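Local coordinates for protein PilM (Pseudomonas aeruginosa, PDB 3HG9) that is of unknown function but probably serves as a component of a plasmid-encoded pilus system, at residues D13-S18 and R52-L57; R17-Y22 and A68-P73; R23-E28 and G46-F51; N95-L98 and G104-A107. All coordinates share one frame; numbering follows the deposited sequence.

Overall arrangement
Interactions 1, 2 and 3 share helix 12-31 and follow one another along it. The centres of interactions 1 and 2 lie 5 Å apart, and Leu-57 joins them: its CD2 lies 3.6 Å from CD2 of Tyr-22 and its CG 3.8 Å from CD1 of Ile-70. Interaction 3, centred 11 Å from interaction 1 and 12 Å from interaction 2, is nested within the loops that both close; Ser-18 CB meets Phe-51 CE1 at 3.7 Å. Interactions 2 and 3 also reach the second subunit. Interaction 4 stands apart in the four-stranded sheet, on the opposite side of the chain's centre from the others, its nearest atoms about 15 Å from those of interaction 3.

Interaction 1. Residues D13-S18 and R52-L57; sequences DTLARS and RKPVRL
Between the backbones of 13-18 and 52-57, the CA atoms of Leu-15 and Pro-54 are 8.9 Å apart and those of Ser-18 and Lys-53 7.8 Å apart. One apolar side-chain meeting and one methyl laid on a helix carbonyl bridge this gap. In the first, the CD1 methyl of Leu-15 reaches CG at the tip of the Pro-54 ring at 4.2 Å; CG of Leu-15 stands anti to the backbone N (chi1 -173°), which carries the end of the side chain across although its CB does not head that way. In the second, Leu-57 points its CB toward the helix and lays CD1 on the Ser-18 peptide, 3.8 Å from O of Ser-18. That methyl also lies 4.4 Å from CB of Ser-18. The contact joins the irregular segment 52-57, which leads into strand 57-62, to one side of helix 12-31. The Ser-18 hydroxyl takes no part in the crossing: OG turns back along its own helix and donates to O of Thr-14 at 3.0 Å, from above the carbonyl plane, and this oxygen also accepts the Ser-18 N-H of the regular helical bond. On the loop side, Leu-57 N bonds to Pro-54 O at 2.7 Å, closing a turn that contains a cis peptide between Val-55 and Arg-56 as modelled. Arg-56 NE donates to Val-55 O side-on in the carbonyl plane (C=O...N 88°), though the nearly eclipsed Arg-56 torsions leave this local geometry uncertain. Beyond the two segments, Leu-15 rests on Leu-77 of helix 77-83, and Lys-53 forms a salt bridge with Asp-42.

Interaction 2. Residues R17-Y22 and A68-P73; sequences RSLLLY and AFIASP
Leu-19 and Ala-68 bury the largest areas here, and Ile-70 and Tyr-22 complete the meeting. Leu-19 directs its CB toward the strand and has CG anti to the backbone N (chi1 -171°), an extension that brings the branch point to the small Ala-68 methyl, with Leu-19 CG and Ala-68 CB 4.2 Å apart. The CD1 methyl of Leu-19 lies 4.1 Å from the backbone O of Ala-68 and 3.7 Å from CD1 of Ile-70, the closest approach in the contact. The Leu-19 and Ile-70 side chains cross obliquely, CD1 against CD1. The contact packs helix 12-31 on strand 65-70; segments 17-22 and 68-70 run nearly antiparallel, their axes 8.3 Å apart at closest approach and 150° between their directions. The CA atoms of Leu-19 and Ala-68 are 6.6 Å apart, the nearest pair between the two segments. Almost one turn further along the helix, Tyr-22 presents the edge of its ring to the same alanine; CB of Ala-68 lies in the ring plane, 4.0 Å from CD2 of Tyr-22. The alanine methyl is thus met by Leu-19 and by an aromatic edge, and all four residues are buried. Phe-69, between Ala-68 and Ile-70, directs its CB away from the helix and packs on Ile-114 of the second subunit. Ala-68, Phe-69 and Ile-70 pair in an antiparallel ladder with a strand of that subunit, so the sheet beneath helix 12-31 continues across the dimer interface.

Interaction 3. Residues R23-E28 and G46-F51; sequences RSRLAE and GLPAWF
The loop between helix 12-31 and strand 57-62 folds back over the helix at this point, where Arg-25 meets Gly-46, Leu-47 and Pro-48 near the surface. Arg-25 carries the helix side of the contact, and the CA atoms of Arg-25 and Leu-47 are 7.1 Å apart. CG of Arg-25 stands beside the backbone N (chi1 -63°), the chain bends at chi2 (-55°), and its methylenes lie against Leu-47, the two side chains heading opposite ways. The touching atom of Leu-47 is CD2, modelled 3.3 Å from CG of Arg-25, shorter than a normal carbon contact and so doubtful in detail, and 4.0 Å from CB of the same arginine. Further out, the guanidinium reaches the loop backbone. O of Gly-46 stands over the centre of one guanidinium face, 3.9 Å above the plane, a position that the in-plane N-H groups do not point to; any attraction is therefore probably a weak electrostatic one. NH2 of Arg-25 lies 3.9 Å from CD of Pro-48, which approaches obliquely. Gly-46 itself adopts a positive phi of 86°. Within the loop, Pro-48 places CB 3.4 Å above one face of the Trp-50 ring, offset toward the rim. Around the contact, Leu-47 also packs on Leu-21 and Tyr-22, which extends the loop along helix 12-31, while Arg-23 turns to Ala-68 of strand 65-70 and to a salt bridge with Asp-88 of the second subunit.

Interaction 4. Residues N95-L98 and G104-A107; sequences NGQL and GATA
The carbonyl oxygen of Leu-98 is gripped twice by Thr-106. The backbone N of Thr-106 donates to it at 3.0 Å in a nearly straight bond (169° at the hydrogen), reaching it from above the carbonyl plane. OG1 of Thr-106 donates to the same O of Leu-98 at 3.2 Å, but in the plane and on a lone pair, so the two donors use different directions. With chi1 at 73°, OG1 stands between the threonine's own N and carbonyl carbon, within reach of O of Leu-98. The return bond, from Leu-98 N to Thr-106 O, is 2.9 Å long and more bent, at 149°. The two backbone bonds make Leu-98 and Thr-106 a hydrogen-bonded antiparallel pair, with CA atoms 5.1 Å apart, in the beta hairpin of strands 97-100 and 104-106. The two side chains lie side by side on one face of the sheet and point the same way: CB of Leu-98 is 3.7 Å from OG1 of Thr-106. The Leu-98 side chain also packs on Val-120 and Val-122 of strand 119-123 and on Ile-108. Next to the pair, the Gln-97 side chain lies near Ala-105 and Ala-107, but its amide is probably misoriented and its short approaches carry no weight.

Interaction 1. Residues D13-S18 and R52-L57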
loop_
_atom_site.group_PDB
_atom_site.type_symbol
_atom_site.label_atom_id
_atom_site.label_comp_id
_atom_site.label_asym_id
_atom_site.label_seq_id
_atom_site.Cartn_x
_atom_site.Cartn_y
_atom_site.Cartn_z
ATOM N N ASP B 13 14.701 9.479 10.964
ATOM C CA ASP B 13 14.297 8.097 10.887
ATOM C C ASP B 13 13.457 7.715 12.137
ATOM O O ASP B 13 12.541 6.848 12.076
ATOM C CB ASP B 13 15.571 7.286 10.732
ATOM C CG ASP B 13 16.574 7.975 9.738
ATOM O OD1 ASP B 13 16.278 7.974 8.500
ATOM O OD2 ASP B 13 17.616 8.559 10.201
ATOM N N THR B 14 13.764 8.383 13.251
ATOM C CA THR B 14 12.951 8.322 14.433
ATOM C C THR B 14 11.646 9.067 14.116
ATOM O O THR B 14 10.534 8.609 14.337
ATOM C CB THR B 14 13.688 9.085 15.547
ATOM O OG1 THR B 14 14.632 8.232 16.196
ATOM C CG2 THR B 14 12.707 9.668 16.609
ATOM N N LEU B 15 11.761 10.239 13.569
ATOM C CA LEU B 15 10.575 10.931 13.201
ATOM C C LEU B 15 9.648 10.190 12.187
ATOM O O LEU B 15 8.404 10.290 12.272
ATOM C CB LEU B 15 11.010 12.275 12.654
ATOM C CG LEU B 15 9.821 13.171 12.384
ATOM C CD1 LEU B 15 9.080 13.412 13.682
ATOM C CD2 LEU B 15 10.251 14.516 11.699
ATOM N N ALA B 16 10.245 9.509 11.203
ATOM C CA ALA B 16 9.480 8.778 10.190
ATOM C C ALA B 16 8.750 7.607 10.835
ATOM O O ALA B 16 7.565 7.415 10.602
ATOM C CB ALA B 16 10.427 8.270 9.079
ATOM N N ARG B 17 9.479 6.845 11.644
ATOM C CA ARG B 17 8.937 5.867 12.569
ATOM C C ARG B 17 7.746 6.360 13.486
ATOM O O ARG B 17 6.711 5.666 13.586
ATOM C CB ARG B 17 10.105 5.269 13.395
ATOM C CG ARG B 17 10.796 4.025 12.710
ATOM C CD ARG B 17 11.832 3.336 13.645
ATOM N NE ARG B 17 11.870 1.851 13.660
ATOM C CZ ARG B 17 12.570 1.077 12.812
ATOM N NH1 ARG B 17 13.315 1.620 11.847
ATOM N NH2 ARG B 17 12.526 -0.259 12.903
ATOM N N SER B 18 7.857 7.540 14.096
ATOM C CA SER B 18 6.732 8.121 14.863
ATOM C C SER B 18 5.526 8.406 13.936
ATOM O O SER B 18 4.382 8.012 14.217
ATOM C CB SER B 18 7.184 9.435 15.544
ATOM O OG SER B 18 8.402 9.232 16.288
ATOM N N ARG B 52 5.185 11.321 23.066
ATOM C CA ARG B 52 4.859 12.754 23.115
ATOM C C ARG B 52 4.791 13.180 21.641
ATOM O O ARG B 52 5.824 13.447 21.010
ATOM C CB ARG B 52 5.990 13.526 23.827
ATOM C CG ARG B 52 5.751 13.986 25.363
ATOM C CD ARG B 52 5.151 15.461 25.474
ATOM N NE ARG B 52 3.672 15.577 25.713
ATOM C CZ ARG B 52 2.683 15.519 24.790
ATOM N NH1 ARG B 52 2.939 15.338 23.493
ATOM N NH2 ARG B 52 1.414 15.658 25.168
ATOM N N LYS B 53 3.604 13.174 21.036
ATOM C CA LYS B 53 3.524 13.472 19.618
ATOM C C LYS B 53 4.132 14.854 19.423
ATOM O O LYS B 53 3.931 15.716 20.270
ATOM C CB LYS B 53 2.063 13.415 19.116
ATOM C CG LYS B 53 1.861 13.469 17.553
ATOM C CD LYS B 53 1.548 14.891 17.050
ATOM C CE LYS B 53 0.069 15.285 17.233
ATOM N NZ LYS B 53 -0.438 15.475 18.619
ATOM N N PRO B 54 4.903 15.040 18.333
ATOM C CA PRO B 54 5.399 16.344 18.002
ATOM C C PRO B 54 4.524 16.951 16.966
ATOM O O PRO B 54 4.645 16.595 15.774
ATOM C CB PRO B 54 6.726 16.065 17.332
ATOM C CG PRO B 54 6.654 14.668 16.878
ATOM C CD PRO B 54 5.537 13.989 17.531
ATOM N N VAL B 55 3.654 17.882 17.328
ATOM C CA VAL B 55 3.097 18.574 16.201
ATOM C C VAL B 55 4.402 19.138 15.576
ATOM O O VAL B 55 5.272 19.712 16.289
ATOM C CB VAL B 55 2.074 19.569 16.596
ATOM C CG1 VAL B 55 0.876 19.395 15.664
ATOM C CG2 VAL B 55 1.697 19.365 18.064
ATOM N N ARG B 56 4.573 19.019 14.265
ATOM C CA ARG B 56 3.533 19.060 13.253
ATOM C C ARG B 56 2.989 17.695 12.738
ATOM O O ARG B 56 2.336 17.676 11.695
ATOM C CB ARG B 56 4.071 19.904 12.097
ATOM C CG ARG B 56 5.665 20.044 11.971
ATOM C CD ARG B 56 6.659 18.965 12.697
ATOM N NE ARG B 56 7.149 19.628 13.880
ATOM C CZ ARG B 56 8.257 20.348 13.929
ATOM N NH1 ARG B 56 9.029 20.400 12.837
ATOM N NH2 ARG B 56 8.605 20.996 15.087
ATOM N N LEU B 57 3.194 16.593 13.478
ATOM C CA LEU B 57 2.544 15.282 13.137
ATOM C C LEU B 57 1.045 15.377 13.231
ATOM O O LEU B 57 0.438 15.358 14.337
ATOM C CB LEU B 57 2.968 14.112 14.041
ATOM C CG LEU B 57 3.234 12.747 13.406
ATOM C CD1 LEU B 57 3.548 11.713 14.528
ATOM C CD2 LEU B 57 2.235 12.226 12.397
#

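Interaction 2. Residues R17-Y22 and A68-P73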
loop_
_atom_site.group_PDB
_atom_site.type_symbol
_atom_site.label_atom_id
_atom_site.label_comp_id
_atom_site.label_asym_id
_atom_site.label_seq_id
_atom_site.Cartn_x
_atom_site.Cartn_y
_atom_site.Cartn_z
ATOM N N ARG B 17 9.479 6.845 11.644
ATOM C CA ARG B 17 8.937 5.867 12.569
ATOM C C ARG B 17 7.746 6.360 13.486
ATOM O O ARG B 17 6.711 5.666 13.586
ATOM C CB ARG B 17 10.105 5.269 13.395
ATOM C CG ARG B 17 10.796 4.025 12.710
ATOM C CD ARG B 17 11.832 3.336 13.645
ATOM N NE ARG B 17 11.870 1.851 13.660
ATOM C CZ ARG B 17 12.570 1.077 12.812
ATOM N NH1 ARG B 17 13.315 1.620 11.847
ATOM N NH2 ARG B 17 12.526 -0.259 12.903
ATOM N N SER B 18 7.857 7.540 14.096
ATOM C CA SER B 18 6.732 8.121 14.863
ATOM C C SER B 18 5.526 8.406 13.936
ATOM O O SER B 18 4.382 8.012 14.217
ATOM C CB SER B 18 7.184 9.435 15.544
ATOM O OG SER B 18 8.402 9.232 16.288
ATOM N N LEU B 19 5.784 9.070 12.816
ATOM C CA LEU B 19 4.755 9.171 11.834
ATOM C C LEU B 19 4.066 7.791 11.596
ATOM O O LEU B 19 2.834 7.666 11.708
ATOM C CB LEU B 19 5.352 9.724 10.542
ATOM C CG LEU B 19 4.239 10.051 9.535
ATOM C CD1 LEU B 19 4.652 11.323 8.770
ATOM C CD2 LEU B 19 3.979 8.930 8.515
ATOM N N LEU B 20 4.847 6.756 11.275
ATOM C CA LEU B 20 4.225 5.468 10.852
ATOM C C LEU B 20 3.390 4.946 11.997
ATOM O O LEU B 20 2.238 4.431 11.835
ATOM C CB LEU B 20 5.289 4.442 10.466
ATOM C CG LEU B 20 5.787 4.986 9.178
ATOM C CD1 LEU B 20 6.863 4.138 8.558
ATOM C CD2 LEU B 20 4.562 5.218 8.225
ATOM N N LEU B 21 3.956 5.124 13.171
ATOM C CA LEU B 21 3.302 4.654 14.345
ATOM C C LEU B 21 1.985 5.401 14.602
ATOM O O LEU B 21 0.994 4.795 15.037
ATOM C CB LEU B 21 4.262 4.850 15.481
ATOM C CG LEU B 21 3.789 4.409 16.827
ATOM C CD1 LEU B 21 5.098 4.308 17.579
ATOM C CD2 LEU B 21 2.813 5.432 17.458
ATOM N N TYR B 22 1.968 6.711 14.353
ATOM C CA TYR B 22 0.726 7.535 14.573
ATOM C C TYR B 22 -0.292 7.141 13.534
ATOM O O TYR B 22 -1.465 6.873 13.831
ATOM C CB TYR B 22 1.045 8.981 14.370
ATOM C CG TYR B 22 -0.066 9.957 14.602
ATOM C CD1 TYR B 22 -0.341 10.434 15.871
ATOM C CD2 TYR B 22 -0.758 10.518 13.518
ATOM C CE1 TYR B 22 -1.402 11.407 16.079
ATOM C CE2 TYR B 22 -1.783 11.492 13.698
ATOM C CZ TYR B 22 -2.103 11.913 14.960
ATOM O OH TYR B 22 -3.082 12.872 15.098
ATOM N N ALA B 68 -1.495 10.502 7.678
ATOM C CA ALA B 68 -0.723 11.165 8.726
ATOM C C ALA B 68 0.300 12.038 8.023
ATOM O O ALA B 68 0.914 11.549 7.069
ATOM C CB ALA B 68 -0.008 10.094 9.613
ATOM N N PHE B 69 0.469 13.305 8.421
ATOM C CA PHE B 69 1.328 14.196 7.655
ATOM C C PHE B 69 2.095 15.231 8.442
ATOM O O PHE B 69 1.570 15.855 9.351
ATOM C CB PHE B 69 0.537 14.917 6.561
ATOM C CG PHE B 69 -0.716 15.607 7.038
ATOM C CD1 PHE B 69 -0.711 16.983 7.324
ATOM C CD2 PHE B 69 -1.922 14.881 7.147
ATOM C CE1 PHE B 69 -1.863 17.627 7.743
ATOM C CE2 PHE B 69 -3.103 15.499 7.577
ATOM C CZ PHE B 69 -3.082 16.904 7.884
ATOM N N ILE B 70 3.360 15.393 8.082
ATOM C CA ILE B 70 4.127 16.526 8.552
ATOM C C ILE B 70 4.007 17.641 7.539
ATOM O O ILE B 70 4.522 17.561 6.427
ATOM C CB ILE B 70 5.577 16.190 8.934
ATOM C CG1 ILE B 70 5.598 15.802 10.407
ATOM C CG2 ILE B 70 6.500 17.429 8.857
ATOM C CD1 ILE B 70 5.306 14.363 10.684
ATOM N N ALA B 71 3.292 18.673 7.987
ATOM C CA ALA B 71 2.870 19.839 7.213
ATOM C C ALA B 71 3.996 20.574 6.452
ATOM O O ALA B 71 3.772 21.034 5.293
ATOM C CB ALA B 71 2.064 20.810 8.122
ATOM N N SER B 72 5.183 20.706 7.040
ATOM C CA SER B 72 6.298 21.214 6.243
ATOM C C SER B 72 7.619 20.538 6.626
ATOM O O SER B 72 8.205 20.795 7.702
ATOM C CB SER B 72 6.345 22.770 6.190
ATOM O OG SER B 72 6.066 23.384 7.450
ATOM N N PRO B 73 8.104 19.694 5.719
ATOM C CA PRO B 73 8.969 18.591 6.107
ATOM C C PRO B 73 10.372 19.050 6.374
ATOM O O PRO B 73 10.733 20.144 5.950
ATOM C CB PRO B 73 8.957 17.688 4.868
ATOM C CG PRO B 73 8.815 18.665 3.726
ATOM C CD PRO B 73 8.053 19.883 4.262
#

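Interaction 3. Residues R23-E28 and G46-F51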
loop_
_atom_site.group_PDB
_atom_site.type_symbol
_atom_site.label_atom_id
_atom_site.label_comp_id
_atom_site.label_asym_id
_atom_site.label_seq_id
_atom_site.Cartn_x
_atom_site.Cartn_y
_atom_site.Cartn_z
ATOM N N ARG B 23 0.200 7.055 12.303
ATOM C CA ARG B 23 -0.619 6.582 11.203
ATOM C C ARG B 23 -1.435 5.325 11.566
ATOM O O ARG B 23 -2.655 5.214 11.274
ATOM C CB ARG B 23 0.224 6.299 9.932
ATOM C CG ARG B 23 -0.705 5.998 8.725
ATOM C CD ARG B 23 0.010 5.793 7.445
ATOM N NE ARG B 23 0.476 4.410 7.289
ATOM C CZ ARG B 23 0.991 3.914 6.164
ATOM N NH1 ARG B 23 1.079 4.705 5.105
ATOM N NH2 ARG B 23 1.435 2.631 6.097
ATOM N N SER B 24 -0.783 4.361 12.183
ATOM C CA SER B 24 -1.486 3.118 12.406
ATOM C C SER B 24 -2.567 3.250 13.440
ATOM O O SER B 24 -3.575 2.539 13.368
ATOM C CB SER B 24 -0.497 2.038 12.802
ATOM O OG SER B 24 0.242 1.684 11.688
ATOM N N ARG B 25 -2.357 4.125 14.421
ATOM C CA ARG B 25 -3.426 4.486 15.399
ATOM C C ARG B 25 -4.637 5.118 14.778
ATOM O O ARG B 25 -5.732 4.890 15.223
ATOM C CB ARG B 25 -2.895 5.435 16.449
ATOM C CG ARG B 25 -1.825 4.799 17.259
ATOM C CD ARG B 25 -2.329 3.510 17.870
ATOM N NE ARG B 25 -1.346 2.996 18.813
ATOM C CZ ARG B 25 -1.533 1.929 19.578
ATOM N NH1 ARG B 25 -2.687 1.263 19.507
ATOM N NH2 ARG B 25 -0.561 1.537 20.407
ATOM N N LEU B 26 -4.445 5.964 13.779
ATOM C CA LEU B 26 -5.565 6.359 12.911
ATOM C C LEU B 26 -6.109 5.176 12.095
ATOM O O LEU B 26 -7.309 4.984 12.084
ATOM C CB LEU B 26 -5.155 7.433 11.932
ATOM C CG LEU B 26 -4.675 8.782 12.425
ATOM C CD1 LEU B 26 -4.067 9.454 11.200
ATOM C CD2 LEU B 26 -5.859 9.603 12.995
ATOM N N ALA B 27 -5.262 4.388 11.406
ATOM C CA ALA B 27 -5.793 3.317 10.553
ATOM C C ALA B 27 -6.884 2.654 11.357
ATOM O O ALA B 27 -7.984 2.463 10.868
ATOM C CB ALA B 27 -4.744 2.283 10.168
ATOM N N GLU B 28 -6.594 2.337 12.610
ATOM C CA GLU B 28 -7.382 1.302 13.248
ATOM C C GLU B 28 -8.549 1.848 14.024
ATOM O O GLU B 28 -9.576 1.195 14.149
ATOM C CB GLU B 28 -6.511 0.397 14.105
ATOM C CG GLU B 28 -5.922 -0.821 13.335
ATOM C CD GLU B 28 -4.888 -1.550 14.177
ATOM O OE1 GLU B 28 -4.508 -2.710 13.861
ATOM O OE2 GLU B 28 -4.450 -0.954 15.192
ATOM N N GLY B 46 -5.165 6.403 21.472
ATOM C CA GLY B 46 -4.767 5.413 22.501
ATOM C C GLY B 46 -3.273 5.214 22.446
ATOM O O GLY B 46 -2.737 4.102 22.653
ATOM N N LEU B 47 -2.604 6.311 22.116
ATOM C CA LEU B 47 -1.179 6.273 21.856
ATOM C C LEU B 47 -0.424 5.825 23.114
ATOM O O LEU B 47 -0.970 5.869 24.238
ATOM C CB LEU B 47 -0.711 7.657 21.360
ATOM C CG LEU B 47 -1.182 8.035 19.964
ATOM C CD1 LEU B 47 -0.982 9.446 19.745
ATOM C CD2 LEU B 47 -0.370 7.262 18.942
ATOM N N PRO B 48 0.818 5.349 22.926
ATOM C CA PRO B 48 1.652 4.950 24.061
ATOM C C PRO B 48 1.909 6.062 25.076
ATOM O O PRO B 48 1.975 7.245 24.724
ATOM C CB PRO B 48 2.985 4.520 23.406
ATOM C CG PRO B 48 2.731 4.503 21.858
ATOM C CD PRO B 48 1.269 4.754 21.637
ATOM N N ALA B 49 2.091 5.627 26.325
ATOM C CA ALA B 49 2.353 6.462 27.455
ATOM C C ALA B 49 3.468 7.400 27.085
ATOM O O ALA B 49 3.279 8.641 27.060
ATOM C CB ALA B 49 2.730 5.595 28.695
ATOM N N TRP B 50 4.608 6.779 26.763
ATOM C CA TRP B 50 5.878 7.497 26.505
ATOM C C TRP B 50 5.848 8.473 25.323
ATOM O O TRP B 50 6.578 9.467 25.311
ATOM C CB TRP B 50 6.988 6.492 26.230
ATOM C CG TRP B 50 6.599 5.246 25.420
ATOM C CD1 TRP B 50 6.214 4.008 25.924
ATOM C CD2 TRP B 50 6.669 5.080 23.985
ATOM N NE1 TRP B 50 6.020 3.102 24.882
ATOM C CE2 TRP B 50 6.272 3.743 23.687
ATOM C CE3 TRP B 50 7.001 5.944 22.915
ATOM C CZ2 TRP B 50 6.211 3.255 22.368
ATOM C CZ3 TRP B 50 6.929 5.460 21.615
ATOM C CH2 TRP B 50 6.561 4.117 21.353
ATOM N N PHE B 51 5.030 8.153 24.315
ATOM C CA PHE B 51 4.944 8.941 23.094
ATOM C C PHE B 51 4.378 10.299 23.384
ATOM O O PHE B 51 3.227 10.395 23.862
ATOM C CB PHE B 51 4.008 8.242 22.128
ATOM C CG PHE B 51 4.145 8.685 20.731
ATOM C CD1 PHE B 51 5.290 8.366 20.007
ATOM C CD2 PHE B 51 3.109 9.381 20.093
ATOM C CE1 PHE B 51 5.422 8.758 18.712
ATOM C CE2 PHE B 51 3.249 9.833 18.751
ATOM C CZ PHE B 51 4.385 9.491 18.064
#

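Interaction 4. Residues N95-L98 and G104-A107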
loop_
_atom_site.group_PDB
_atom_site.type_symbol
_atom_site.label_atom_id
_atom_site.label_comp_id
_atom_site.label_asym_id
_atom_site.label_seq_id
_atom_site.Cartn_x
_atom_site.Cartn_y
_atom_site.Cartn_z
ATOM N N ASN B 95 -2.041 -0.767 -20.716
ATOM C CA ASN B 95 -0.657 -1.127 -20.893
ATOM C C ASN B 95 0.369 -0.064 -20.860
ATOM O O ASN B 95 0.387 0.868 -21.693
ATOM C CB ASN B 95 -0.476 -2.179 -21.980
ATOM C CG ASN B 95 -1.081 -3.481 -21.566
ATOM O OD1 ASN B 95 -0.473 -4.256 -20.836
ATOM N ND2 ASN B 95 -2.333 -3.679 -21.937
ATOM N N GLY B 96 1.204 -0.225 -19.837
ATOM C CA GLY B 96 2.165 0.776 -19.399
ATOM C C GLY B 96 1.695 1.256 -18.031
ATOM O O GLY B 96 2.407 2.082 -17.351
ATOM N N GLN B 97 0.508 0.741 -17.622
ATOM C CA GLN B 97 -0.230 1.280 -16.448
ATOM C C GLN B 97 -0.938 0.250 -15.525
ATOM O O GLN B 97 -1.277 -0.891 -15.956
ATOM C CB GLN B 97 -1.302 2.294 -16.911
ATOM C CG GLN B 97 -0.844 3.312 -17.946
ATOM C CD GLN B 97 -0.519 4.642 -17.305
ATOM O OE1 GLN B 97 0.586 4.853 -16.757
ATOM N NE2 GLN B 97 -1.503 5.560 -17.344
ATOM N N LEU B 98 -1.211 0.692 -14.279
ATOM C CA LEU B 98 -2.026 -0.048 -13.318
ATOM C C LEU B 98 -3.216 0.777 -12.901
ATOM O O LEU B 98 -3.118 1.660 -12.059
ATOM C CB LEU B 98 -1.223 -0.398 -12.072
ATOM C CG LEU B 98 -1.913 -1.297 -11.047
ATOM C CD1 LEU B 98 -1.860 -2.644 -11.655
ATOM C CD2 LEU B 98 -1.274 -1.310 -9.603
ATOM N N GLY B 104 -6.885 6.418 -9.648
ATOM C CA GLY B 104 -6.721 6.505 -11.092
ATOM C C GLY B 104 -5.799 5.424 -11.666
ATOM O O GLY B 104 -5.743 4.292 -11.167
ATOM N N ALA B 105 -5.069 5.815 -12.721
ATOM C CA ALA B 105 -4.072 5.009 -13.388
ATOM C C ALA B 105 -2.731 5.375 -12.845
ATOM O O ALA B 105 -2.276 6.479 -13.041
ATOM C CB ALA B 105 -4.104 5.284 -14.856
ATOM N N THR B 106 -2.097 4.431 -12.167
ATOM C CA THR B 106 -0.797 4.614 -11.558
ATOM C C THR B 106 0.250 3.903 -12.446
ATOM O O THR B 106 0.198 2.664 -12.653
ATOM C CB THR B 106 -0.785 4.110 -10.065
ATOM O OG1 THR B 106 -0.818 2.675 -10.019
ATOM C CG2 THR B 106 -1.982 4.585 -9.283
ATOM N N ALA B 107 1.163 4.711 -12.997
ATOM C CA ALA B 107 2.136 4.289 -14.001
ATOM C C ALA B 107 3.316 3.570 -13.377
ATOM O O ALA B 107 4.061 4.203 -12.592
ATOM C CB ALA B 107 2.645 5.508 -14.760
#